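AceL NrdHF-1-1 Intein (Metagenome, PDB 6ZGQ) is a naturally split class 3 intein that probably excises itself by protein splicing and joins its flanking sequences, deposited here as a linked, splice-inactive variant. Local coordinates at residues 59-64 / 116-121. Residues are numbered along the deposited sequence; the frame is centred on the assembly and turned at random. Where two conformers were deposited one is given.
Sequences YHFEGA and TDVKIT
Phe61 and Ile120 each hold a gamma carbon anti to their own carbonyl carbon: CG of Phe61 (chi1 -66°) and CG1 of Ile120 (chi1 -49°). The two side chains lie alongside each other, both leaving the sheet in the same direction, which sets Ile120 CG1 3.8 Å from both Phe61 CD2 and Phe61 CE2. Ile120 CD1 lies 3.8 Å from Phe61 CE2, while Ile120 CG2 sits over one face of the Phe61 ring, offset toward its rim. The same CG2 meets the Tyr59 ring at its edge, in plane, 4.0 Å from Tyr59 CD2. Ile120 has a second deposited conformer; its side-chain contacts here belong to the one described. Val118 CG1 closes on Phe61 CB at 3.8 Å and lies near the plane of the Phe61 ring, at its edge. An alanine in place of Phe61 would probably leave Ile120 CG1 and CD1 facing a gap where the ring had stood.

Strands 57-63 and 119-125 run antiparallel. Two hydrogen-bonded pairs, His60 with Thr121 and Glu62 with Lys119, flank the non-hydrogen-bonded pair Phe61 with Ile120. His60 N to Thr121 O (2.8 Å) is nearly straight and in the carbonyl plane, whereas Lys119 N reaches Glu62 O from above that carbonyl's plane, with N-H...O bent to 138°. On the face carrying these four side chains a water donates to His60 O (2.7 Å) and also bonds Thr121 OG1. His60 NE2 hydrogen-bonds Asp67 of strand 66-70.

Strand 57-63 is the middle of this three-stranded sheet; 119-125 is an outermost strand, at the surface. Glu62 OE1 and Lys119 NZ, 4.4 Å apart, are too distant for a salt bridge, and solvent would probably screen their attraction, leaving four backbone hydrogen bonds and apolar packing to join the strands.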
loop_
_atom_site.group_PDB
_atom_site.type_symbol
_atom_site.label_atom_id
_atom_site.label_comp_id
_atom_site.label_asym_id
_atom_site.label_seq_id
_atom_site.Cartn_x
_atom_site.Cartn_y
_atom_site.Cartn_z
ATOM N N TYR A 59 -6.409 -4.000 -9.366
ATOM C CA TYR A 59 -5.365 -5.042 -9.244
ATOM C C TYR A 59 -5.340 -5.509 -7.788
ATOM O O TYR A 59 -5.037 -4.699 -6.891
ATOM C CB TYR A 59 -3.984 -4.504 -9.636
ATOM C CG TYR A 59 -3.794 -4.489 -11.123
ATOM C CD1 TYR A 59 -4.312 -3.457 -11.893
ATOM C CD2 TYR A 59 -3.143 -5.533 -11.768
ATOM C CE1 TYR A 59 -4.157 -3.443 -13.266
ATOM C CE2 TYR A 59 -2.990 -5.531 -13.145
ATOM C CZ TYR A 59 -3.506 -4.488 -13.888
ATOM O OH TYR A 59 -3.347 -4.487 -15.247
ATOM N N HIS A 60 -5.703 -6.783 -7.586
ATOM C CA HIS A 60 -5.770 -7.438 -6.274
ATOM C C HIS A 60 -4.571 -8.374 -6.143
ATOM O O HIS A 60 -4.520 -9.406 -6.829
ATOM C CB HIS A 60 -7.099 -8.199 -6.101
ATOM C CG HIS A 60 -7.240 -8.868 -4.769
ATOM N ND1 HIS A 60 -8.043 -9.969 -4.572
ATOM C CD2 HIS A 60 -6.664 -8.603 -3.573
ATOM C CE1 HIS A 60 -7.965 -10.348 -3.309
ATOM N NE2 HIS A 60 -7.139 -9.531 -2.679
ATOM N N PHE A 61 -3.602 -7.955 -5.317
ATOM C CA PHE A 61 -2.423 -8.746 -4.928
ATOM C C PHE A 61 -2.788 -9.527 -3.654
ATOM O O PHE A 61 -3.244 -8.901 -2.703
ATOM C CB PHE A 61 -1.230 -7.813 -4.650
ATOM C CG PHE A 61 -0.720 -7.071 -5.861
ATOM C CD1 PHE A 61 -1.360 -5.926 -6.318
ATOM C CD2 PHE A 61 0.414 -7.503 -6.526
ATOM C CE1 PHE A 61 -0.883 -5.239 -7.420
ATOM C CE2 PHE A 61 0.889 -6.826 -7.634
ATOM C CZ PHE A 61 0.239 -5.690 -8.084
ATOM N N GLU A 62 -2.619 -10.858 -3.648
ATOM C CA GLU A 62 -3.009 -11.712 -2.507
ATOM C C GLU A 62 -2.058 -12.906 -2.345
ATOM O O GLU A 62 -1.893 -13.701 -3.275
ATOM C CB GLU A 62 -4.455 -12.219 -2.652
ATOM C CG GLU A 62 -4.958 -12.969 -1.416
ATOM C CD GLU A 62 -6.423 -13.373 -1.470
ATOM O OE1 GLU A 62 -7.022 -13.371 -2.564
ATOM O OE2 GLU A 62 -6.982 -13.704 -0.403
ATOM N N GLY A 63 -1.456 -13.027 -1.159
ATOM C CA GLY A 63 -0.674 -14.213 -0.790
ATOM C C GLY A 63 0.179 -13.973 0.442
ATOM O O GLY A 63 0.715 -12.874 0.591
ATOM N N ALA A 64 0.244 -14.982 1.319
ATOM C CA ALA A 64 1.209 -15.073 2.426
ATOM C C ALA A 64 1.192 -13.866 3.375
ATOM O O ALA A 64 2.258 -13.379 3.769
ATOM C CB ALA A 64 2.609 -15.296 1.864
ATOM N N THR A 116 6.539 -13.893 -5.915
ATOM C CA THR A 116 6.050 -15.093 -6.615
ATOM C C THR A 116 5.101 -15.924 -5.729
ATOM O O THR A 116 4.490 -16.868 -6.225
ATOM C CB THR A 116 7.223 -15.970 -7.115
ATOM O OG1 THR A 116 8.128 -16.218 -6.035
ATOM C CG2 THR A 116 7.979 -15.279 -8.248
ATOM N N ASP A 117 4.984 -15.565 -4.443
ATOM C CA ASP A 117 4.028 -16.197 -3.502
ATOM C C ASP A 117 2.720 -15.392 -3.470
ATOM O O ASP A 117 1.839 -15.727 -2.688
ATOM C CB ASP A 117 4.573 -16.245 -2.057
ATOM C CG ASP A 117 5.681 -17.284 -1.837
ATOM O OD1 ASP A 117 5.971 -18.104 -2.729
ATOM O OD2 ASP A 117 6.258 -17.273 -0.734
ATOM N N VAL A 118 2.612 -14.340 -4.295
ATOM C CA VAL A 118 1.485 -13.387 -4.289
ATOM C C VAL A 118 0.800 -13.432 -5.659
ATOM O O VAL A 118 1.406 -13.046 -6.666
ATOM C CB VAL A 118 1.970 -11.946 -3.974
ATOM C CG1 VAL A 118 0.828 -10.928 -4.005
ATOM C CG2 VAL A 118 2.669 -11.903 -2.620
ATOM N N LYS A 119 -0.435 -13.945 -5.663
ATOM C CA LYS A 119 -1.321 -14.020 -6.830
ATOM C C LYS A 119 -1.777 -12.592 -7.200
ATOM O O LYS A 119 -2.032 -11.781 -6.294
ATOM C CB LYS A 119 -2.512 -14.924 -6.468
ATOM C CG LYS A 119 -3.580 -15.127 -7.533
ATOM C CD LYS A 119 -4.612 -16.155 -7.084
ATOM C CE LYS A 119 -5.543 -15.608 -6.011
ATOM N NZ LYS A 119 -6.378 -16.680 -5.406
ATOM N N ILE A 120 -1.850 -12.299 -8.502
ATOM C CA ILE A 120 -2.295 -10.988 -9.017
ATOM C C ILE A 120 -3.539 -11.193 -9.892
ATOM O O ILE A 120 -3.475 -11.954 -10.867
ATOM C CB ILE A 120 -1.193 -10.277 -9.843
ATOM C CG1 ILE A 120 0.143 -10.265 -9.084
ATOM C CG2 ILE A 120 -1.628 -8.855 -10.201
ATOM C CD1 ILE A 120 1.318 -9.783 -9.910
ATOM N N THR A 121 -4.635 -10.515 -9.528
ATOM C CA THR A 121 -5.912 -10.512 -10.277
ATOM C C THR A 121 -6.172 -9.087 -10.768
ATOM O O THR A 121 -6.133 -8.154 -9.956
ATOM C CB THR A 121 -7.073 -10.978 -9.371
ATOM O OG1 THR A 121 -6.691 -12.220 -8.773
ATOM C CG2 THR A 121 -8.375 -11.172 -10.158
HETATM O O HOH W 1 -5.298 -11.979 -6.471
#